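Local structure of CADD-like protein of unknown function (Nostoc punctiforme, 3B5O) at residues Ile41-Gln46 and Ala226-Ser231; Ser49-Glu54 and Asp216-Trp221; Ser117-Lys122 and Trp222-Gln227. The protein is of unknown function, but as a CADD-like, all-helical member of the heme oxygenase-like group it is probably an oxidoreductase. All coordinates share one frame; numbering follows the deposited sequence.

Overall arrangement
From the N terminus, helix 38-68 supplies two first partners in turn, 41-46 and then 49-54, and 117-122 follows at the start of helix 118-131. All three wait for helix 204-230. Its residues 216-221 close interaction 2, a loop nested inside the wider one closed by interaction 1 at 226-231. Residues 222-227 close interaction 3, which crosses interaction 2 along the chain and shares Ala226 and Gln227 with interaction 1. Helix 204-230 is thus the common spine, tied to helix 38-68 through interactions 1 and 2, whose centres lie about 14 Å apart, and to helix 118-131 between them. Glu228 couples interactions 1 and 3; a Trp221-Thr120 hydrogen bond couples interactions 2 and 3.

Interaction 1 of 3, residues Ile41-Gln46 and Ala226-Ser231; sequences IAYVMQ and AQEAIS
Helix 38-68 and the last turns of helix 204-230 form a helix-helix contact in which Tyr43 and Val44 meet Glu228 and Ala229. The short segments pass at 9.1 Å between axes, and their directions differ by 139°, so they run roughly antiparallel with a marked splay. The pair contributes 188 Å² of buried surface.

The polar half is one bond: Tyr43 OH donates to Glu228 OE1 at 2.6 Å. The ring and carboxylate planes are turned 65° apart, and the hydroxyl meets OE1 from above the carboxylate plane, not within it, while OE1 itself lies at the edge of the tyrosine ring and in the ring plane. The two side chains cross at about a right angle. Tyr43 reaches this far because its CG stands anti to the backbone N (chi1 168°), sending the ring across the gap, and the glutamate is extended beyond CG. Glu228 CB also touches the ring, 3.9 Å from Tyr43 CE2.

In the all-helical bundle, consistent with a heme oxygenase-like fold, this bond belongs to a junction of three helices. Glu228 OE1 also takes a hydrogen bond from Ser117 OG, and OE2 one from Ala119 N, at the start of helix 118-131. Both carboxylate oxygens are therefore engaged, and the backbone N-H groups at that helix start would probably steady a negative charge there.

The apolar half rests on Ala229, whose small side chain lets the backbones come close: Tyr43 CA and Ala229 CA are 6.5 Å apart. Ala229 CB sits 3.7 Å from Val44 CG2 and 3.9 Å from Tyr43 CD2, approaching the ring obliquely. Leu225 and Trp222, one and two turns earlier on helix 204-230, continue the packing against Val44.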
# COMPACT_ATOMS: atom_id res chain seq x y z
N ILE A 41 -4.86 3.88 -17.83
CA ILE A 41 -5.29 3.67 -16.45
C ILE A 41 -5.31 2.16 -16.12
O ILE A 41 -5.00 1.76 -15.00
CB ILE A 41 -6.61 4.39 -16.12
CG1 ILE A 41 -6.46 5.89 -16.40
CG2 ILE A 41 -7.06 4.16 -14.68
CD1 ILE A 41 -5.25 6.57 -15.72
N ALA A 42 -5.62 1.32 -17.10
CA ALA A 42 -5.50 -0.12 -16.91
C ALA A 42 -4.06 -0.50 -16.59
O ALA A 42 -3.82 -1.36 -15.73
CB ALA A 42 -6.01 -0.88 -18.15
N TYR A 43 -3.10 0.12 -17.27
CA TYR A 43 -1.67 -0.08 -17.00
C TYR A 43 -1.35 0.28 -15.56
O TYR A 43 -0.63 -0.46 -14.88
CB TYR A 43 -0.81 0.74 -17.95
CG TYR A 43 0.64 0.82 -17.59
CD1 TYR A 43 1.53 -0.18 -17.97
CD2 TYR A 43 1.12 1.85 -16.80
CE1 TYR A 43 2.87 -0.13 -17.60
CE2 TYR A 43 2.45 1.91 -16.45
CZ TYR A 43 3.33 0.93 -16.85
OH TYR A 43 4.67 0.95 -16.50
N VAL A 44 -1.85 1.42 -15.10
CA VAL A 44 -1.62 1.80 -13.71
C VAL A 44 -2.15 0.70 -12.76
O VAL A 44 -1.48 0.35 -11.79
CB VAL A 44 -2.29 3.17 -13.38
CG1 VAL A 44 -2.30 3.43 -11.86
CG2 VAL A 44 -1.61 4.30 -14.16
N MSE A 45 -3.34 0.18 -13.02
CA MSE A 45 -3.93 -0.83 -12.16
C MSE A 45 -3.17 -2.16 -12.20
O MSE A 45 -3.04 -2.82 -11.17
CB MSE A 45 -5.41 -1.05 -12.50
CG MSE A 45 -6.34 0.08 -12.00
SE MSE A 45 -6.09 0.52 -10.12
CE MSE A 45 -6.36 -1.25 -9.52
N GLN A 46 -2.65 -2.51 -13.36
CA GLN A 46 -1.81 -3.70 -13.45
C GLN A 46 -0.57 -3.56 -12.58
O GLN A 46 -0.21 -4.46 -11.83
CB GLN A 46 -1.36 -3.92 -14.88
CG GLN A 46 -2.45 -4.36 -15.84
CD GLN A 46 -1.96 -4.40 -17.27
OE1 GLN A 46 -1.14 -3.58 -17.69
NE2 GLN A 46 -2.45 -5.38 -18.03
N ALA A 226 2.49 7.40 -12.96
CA ALA A 226 1.70 8.32 -13.78
C ALA A 226 2.45 8.73 -15.06
O ALA A 226 1.86 8.77 -16.15
CB ALA A 226 1.30 9.56 -12.96
N GLN A 227 3.74 9.01 -14.95
CA GLN A 227 4.56 9.34 -16.11
C GLN A 227 4.72 8.15 -17.05
O GLN A 227 4.61 8.30 -18.27
CB GLN A 227 5.92 9.90 -15.67
CG GLN A 227 6.88 10.20 -16.82
CD GLN A 227 6.31 11.14 -17.85
OE1 GLN A 227 6.57 11.01 -19.05
NE2 GLN A 227 5.50 12.10 -17.39
N GLU A 228 4.97 6.96 -16.51
CA GLU A 228 5.05 5.78 -17.37
C GLU A 228 3.76 5.61 -18.16
O GLU A 228 3.80 5.35 -19.37
CB GLU A 228 5.31 4.51 -16.54
CG GLU A 228 6.69 4.41 -16.03
CD GLU A 228 6.95 3.15 -15.21
OE1 GLU A 228 5.98 2.47 -14.79
OE2 GLU A 228 8.14 2.89 -14.97
N ALA A 229 2.63 5.77 -17.48
CA ALA A 229 1.33 5.54 -18.10
C ALA A 229 1.13 6.51 -19.25
O ALA A 229 0.78 6.11 -20.36
CB ALA A 229 0.23 5.65 -17.09
N ILE A 230 1.36 7.79 -18.99
CA ILE A 230 1.06 8.82 -20.01
C ILE A 230 2.06 8.80 -21.18
O ILE A 230 1.72 9.22 -22.31
CB ILE A 230 0.98 10.21 -19.35
CG1 ILE A 230 0.07 11.15 -20.17
CG2 ILE A 230 2.36 10.83 -19.17
CD1 ILE A 230 -1.40 10.74 -20.09
N SER A 231 3.27 8.31 -20.92
CA SER A 231 4.34 8.29 -21.93
C SER A 231 4.09 7.33 -23.09
O SER A 231 4.79 7.40 -24.10
CB SER A 231 5.68 7.92 -21.28
OG SER A 231 5.79 6.53 -21.05

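Interaction 2 of 3, residues Ser49-Glu54 and Asp216-Trp221; sequences SIFPKE and DAMQVW
Phe51 of helix 38-68 projects toward helix 204-230 and meets two side chains there, Trp221 and Met218, a selenomethionine in the crystal. Its CG lies anti to the backbone N (chi1 -166°), which carries the ring into the space between the helices. Against Trp221 the ring is neither stacked nor edge-on: the Phe51 ring and the six-membered ring of Trp221 have planes 54° apart and centroids 5.1 Å apart. The nearest touch is Phe51 CB to Trp221 CH2, 3.7 Å, with Phe51 CD2 3.9 Å from Trp221 CZ3.

Met218 comes at the rim instead. Its SE lies 5.3 Å from the Phe51 centroid, 80° off the ring normal, a Met-aromatic contact made at the edge. The chain bends at its last torsion, and CE closes to 3.5 Å from Phe51 CE2, near the ring plane.

Trp221 NE1 turns to Thr120 OG1 for its hydrogen bond, and Leu123 of helix 118-131 packs on both aromatic side chains. All three residues are buried, and the centre of the contact lies about 6 Å from the centre of the chain: this is an interior aromatic-methionine cluster of a helical bundle, consistent with the heme oxygenase-like fold.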
# COMPACT_ATOMS: atom_id res chain seq x y z
N SER A 49 -1.35 -3.51 -8.77
CA SER A 49 -1.68 -4.80 -8.20
C SER A 49 -0.48 -5.56 -7.63
O SER A 49 -0.64 -6.41 -6.76
CB SER A 49 -2.42 -5.65 -9.22
OG SER A 49 -1.57 -6.17 -10.22
N ILE A 50 0.70 -5.28 -8.14
CA ILE A 50 1.90 -5.95 -7.68
C ILE A 50 2.17 -5.59 -6.23
O ILE A 50 2.70 -6.40 -5.47
CB ILE A 50 3.10 -5.57 -8.58
CG1 ILE A 50 2.89 -6.11 -9.99
CG2 ILE A 50 4.45 -6.08 -8.00
CD1 ILE A 50 3.85 -5.59 -11.04
N PHE A 51 1.83 -4.38 -5.83
CA PHE A 51 2.19 -3.91 -4.52
C PHE A 51 1.49 -4.67 -3.38
O PHE A 51 2.17 -5.18 -2.47
CB PHE A 51 2.01 -2.39 -4.47
CG PHE A 51 2.66 -1.72 -3.29
CD1 PHE A 51 3.95 -2.02 -2.91
CD2 PHE A 51 1.98 -0.72 -2.63
CE1 PHE A 51 4.55 -1.35 -1.83
CE2 PHE A 51 2.57 -0.07 -1.56
CZ PHE A 51 3.85 -0.38 -1.18
N PRO A 52 0.16 -4.83 -3.41
CA PRO A 52 -0.45 -5.66 -2.37
C PRO A 52 0.11 -7.07 -2.33
O PRO A 52 0.22 -7.65 -1.23
CB PRO A 52 -1.94 -5.68 -2.71
CG PRO A 52 -2.13 -4.84 -3.88
CD PRO A 52 -0.86 -4.17 -4.25
N LYS A 53 0.45 -7.66 -3.46
CA LYS A 53 1.07 -8.99 -3.42
C LYS A 53 2.35 -8.92 -2.61
O LYS A 53 2.57 -9.62 -1.60
CB LYS A 53 1.38 -9.47 -4.83
CG LYS A 53 2.27 -10.73 -4.84
CD LYS A 53 2.73 -11.16 -6.24
CE LYS A 53 1.65 -11.13 -7.31
NZ LYS A 53 1.64 -12.39 -8.11
N GLU A 54 3.23 -8.05 -3.04
CA GLU A 54 4.54 -8.00 -2.43
C GLU A 54 4.53 -7.57 -0.98
O GLU A 54 5.42 -7.96 -0.21
CB GLU A 54 5.45 -7.11 -3.26
CG GLU A 54 5.69 -7.66 -4.66
CD GLU A 54 6.39 -8.99 -4.64
OE1 GLU A 54 7.46 -9.12 -4.01
OE2 GLU A 54 5.82 -9.94 -5.18
N ASP A 216 7.46 8.27 1.48
CA ASP A 216 8.20 8.95 0.42
C ASP A 216 8.37 8.02 -0.78
O ASP A 216 8.18 8.43 -1.93
CB ASP A 216 9.57 9.44 0.91
CG ASP A 216 9.52 10.69 1.76
OD1 ASP A 216 8.51 11.39 1.74
OD2 ASP A 216 10.54 10.96 2.43
N ALA A 217 8.72 6.76 -0.52
CA ALA A 217 8.95 5.80 -1.60
C ALA A 217 7.64 5.54 -2.37
O ALA A 217 7.63 5.45 -3.62
CB ALA A 217 9.53 4.49 -1.06
N MSE A 218 6.56 5.40 -1.63
CA MSE A 218 5.27 5.14 -2.26
C MSE A 218 4.84 6.34 -3.10
O MSE A 218 4.31 6.18 -4.21
CB MSE A 218 4.23 4.84 -1.21
CG MSE A 218 4.45 3.52 -0.49
SE MSE A 218 3.25 3.22 0.97
CE MSE A 218 1.66 2.89 -0.02
N GLN A 219 5.04 7.54 -2.58
CA GLN A 219 4.70 8.73 -3.35
C GLN A 219 5.48 8.85 -4.65
O GLN A 219 4.91 9.15 -5.71
CB GLN A 219 4.79 9.99 -2.50
CG GLN A 219 4.66 11.26 -3.35
CD GLN A 219 4.09 12.42 -2.61
OE1 GLN A 219 2.99 12.35 -2.09
NE2 GLN A 219 4.83 13.53 -2.59
N VAL A 220 6.79 8.65 -4.56
CA VAL A 220 7.64 8.65 -5.74
C VAL A 220 7.13 7.65 -6.79
O VAL A 220 7.07 7.97 -7.96
CB VAL A 220 9.13 8.41 -5.35
CG1 VAL A 220 9.94 7.95 -6.55
CG2 VAL A 220 9.72 9.70 -4.73
N TRP A 221 6.74 6.47 -6.35
CA TRP A 221 6.19 5.45 -7.25
C TRP A 221 4.94 5.91 -7.96
O TRP A 221 4.83 5.78 -9.18
CB TRP A 221 5.93 4.17 -6.47
CG TRP A 221 5.27 3.06 -7.19
CD1 TRP A 221 5.74 2.38 -8.27
CD2 TRP A 221 4.07 2.41 -6.78
NE1 TRP A 221 4.86 1.38 -8.60
CE2 TRP A 221 3.85 1.35 -7.69
CE3 TRP A 221 3.16 2.61 -5.73
CZ2 TRP A 221 2.77 0.48 -7.55
CZ3 TRP A 221 2.09 1.77 -5.60
CH2 TRP A 221 1.90 0.71 -6.52

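Interaction 3 of 3, residues Ser117-Lys122 and Trp222-Gln227; sequences SVATSK and WQELAQ
Lys122 reaches Glu224 through an almost fully extended chain, CG anti to the backbone N, that turns only at its last torsion (chi4 -69°) to set the ammonium group against the carboxylate. Glu224 starts with CG anti to its own carbonyl carbon and is extended thereafter; the two side chains cross at about a right angle. The salt bridge runs from Lys122 NZ to Glu224 OE2 at 2.8 Å and uses the syn lone pair of OE2, the one on the side of OE1. Lys122 CE follows alongside, 3.4 Å from Glu224 OE2.

OE1 has a different role. A water donates to Glu224 OE1 at 2.5 Å and to Ala119 O at 2.8 Å, linking the carboxylate to the backbone of the facing helix. Beneath these polar links lies close packing, Ala119 CB against Glu224 CB at 3.7 Å; Glu224 OE1 lies beside the same methyl, 3.7 Å from Ala119 CB. An alanine in place of Glu224 would probably leave the Lys122 ammonium without its mate and deprive the water of its second acceptor, although the methyl contact with Ala119 would remain.

The helix facing Glu224 begins just before Ala119. Ser117 is its N-cap: Thr120 N donates to Ser117 OG at 3.2 Å, nearly straight at 168°. Three residues apart, Ala119 and Lys122 lie on the same side of this helix and both point toward helix 204-230, while Leu225 turns its end toward this helix and also touches Tyr43 and Gln47 of helix 38-68.

With short-segment axes 9.1 Å apart and directions differing by 164°, this is an antiparallel helix pair, packed closely at Ala119 and salt-bridged at its more exposed margin, in a bundle consistent with the heme oxygenase-like fold.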
# COMPACT_ATOMS: atom_id res chain seq x y z
N SER A 117 7.23 -2.74 -13.79
CA SER A 117 7.85 -1.75 -14.63
C SER A 117 9.16 -1.23 -14.02
O SER A 117 9.52 -1.57 -12.89
CB SER A 117 6.88 -0.60 -14.85
OG SER A 117 6.70 0.11 -13.62
N VAL A 118 9.85 -0.35 -14.74
CA VAL A 118 11.00 0.31 -14.14
C VAL A 118 10.61 0.92 -12.79
O VAL A 118 11.33 0.75 -11.80
CB VAL A 118 11.58 1.39 -15.08
CG1 VAL A 118 12.65 2.22 -14.41
CG2 VAL A 118 12.17 0.75 -16.37
N ALA A 119 9.52 1.68 -12.77
CA ALA A 119 9.10 2.36 -11.53
C ALA A 119 8.74 1.37 -10.42
O ALA A 119 9.12 1.56 -9.26
CB ALA A 119 7.91 3.28 -11.78
N THR A 120 7.99 0.33 -10.74
CA THR A 120 7.59 -0.64 -9.74
C THR A 120 8.77 -1.45 -9.22
O THR A 120 8.88 -1.71 -8.01
CB THR A 120 6.46 -1.49 -10.24
OG1 THR A 120 5.41 -0.62 -10.70
CG2 THR A 120 5.93 -2.44 -9.15
N SER A 121 9.68 -1.81 -10.11
CA SER A 121 10.87 -2.52 -9.67
C SER A 121 11.70 -1.63 -8.73
O SER A 121 12.24 -2.10 -7.73
CB SER A 121 11.68 -3.00 -10.87
OG SER A 121 12.87 -3.62 -10.43
N LYS A 122 11.82 -0.35 -9.07
CA LYS A 122 12.54 0.59 -8.23
C LYS A 122 11.88 0.72 -6.86
O LYS A 122 12.56 0.73 -5.84
CB LYS A 122 12.62 1.94 -8.96
CG LYS A 122 13.23 3.09 -8.20
CD LYS A 122 13.33 4.35 -9.17
CE LYS A 122 13.68 5.65 -8.53
NZ LYS A 122 12.60 6.13 -7.68
N TRP A 222 4.00 6.47 -7.22
CA TRP A 222 2.78 6.97 -7.87
C TRP A 222 3.10 8.01 -8.93
O TRP A 222 2.51 8.02 -10.00
CB TRP A 222 1.82 7.55 -6.82
CG TRP A 222 0.98 6.51 -6.14
CD1 TRP A 222 1.14 5.99 -4.89
CD2 TRP A 222 -0.12 5.82 -6.72
NE1 TRP A 222 0.19 5.03 -4.64
CE2 TRP A 222 -0.60 4.91 -5.76
CE3 TRP A 222 -0.76 5.90 -7.97
CZ2 TRP A 222 -1.68 4.09 -6.00
CZ3 TRP A 222 -1.83 5.08 -8.20
CH2 TRP A 222 -2.28 4.19 -7.23
N GLN A 223 4.04 8.91 -8.62
CA GLN A 223 4.44 9.94 -9.56
C GLN A 223 5.08 9.33 -10.80
O GLN A 223 4.77 9.70 -11.94
CB GLN A 223 5.39 10.93 -8.88
CG GLN A 223 4.70 11.70 -7.77
CD GLN A 223 5.62 12.54 -6.93
OE1 GLN A 223 6.79 12.20 -6.72
NE2 GLN A 223 5.08 13.66 -6.41
N GLU A 224 5.94 8.34 -10.59
CA GLU A 224 6.65 7.73 -11.71
C GLU A 224 5.73 6.88 -12.54
O GLU A 224 5.87 6.82 -13.78
CB GLU A 224 7.83 6.89 -11.20
CG GLU A 224 8.93 7.72 -10.62
CD GLU A 224 9.96 6.92 -9.85
OE1 GLU A 224 9.75 5.72 -9.65
OE2 GLU A 224 10.96 7.52 -9.46
N LEU A 225 4.79 6.22 -11.89
CA LEU A 225 3.82 5.38 -12.58
C LEU A 225 2.83 6.20 -13.42
O LEU A 225 2.35 5.75 -14.47
CB LEU A 225 3.11 4.52 -11.55
CG LEU A 225 2.11 3.51 -12.07
CD1 LEU A 225 2.82 2.45 -12.90
CD2 LEU A 225 1.41 2.85 -10.92
N ALA A 226 2.49 7.40 -12.96
CA ALA A 226 1.70 8.32 -13.78
C ALA A 226 2.45 8.73 -15.06
O ALA A 226 1.86 8.77 -16.15
CB ALA A 226 1.30 9.56 -12.96
N GLN A 227 3.74 9.01 -14.95
CA GLN A 227 4.56 9.34 -16.11
C GLN A 227 4.72 8.15 -17.05
O GLN A 227 4.61 8.30 -18.27
CB GLN A 227 5.92 9.90 -15.67
CG GLN A 227 6.88 10.20 -16.82
CD GLN A 227 6.31 11.14 -17.85
OE1 GLN A 227 6.57 11.01 -19.05
NE2 GLN A 227 5.50 12.10 -17.39
O HOH W 1 9.44 4.00 -7.86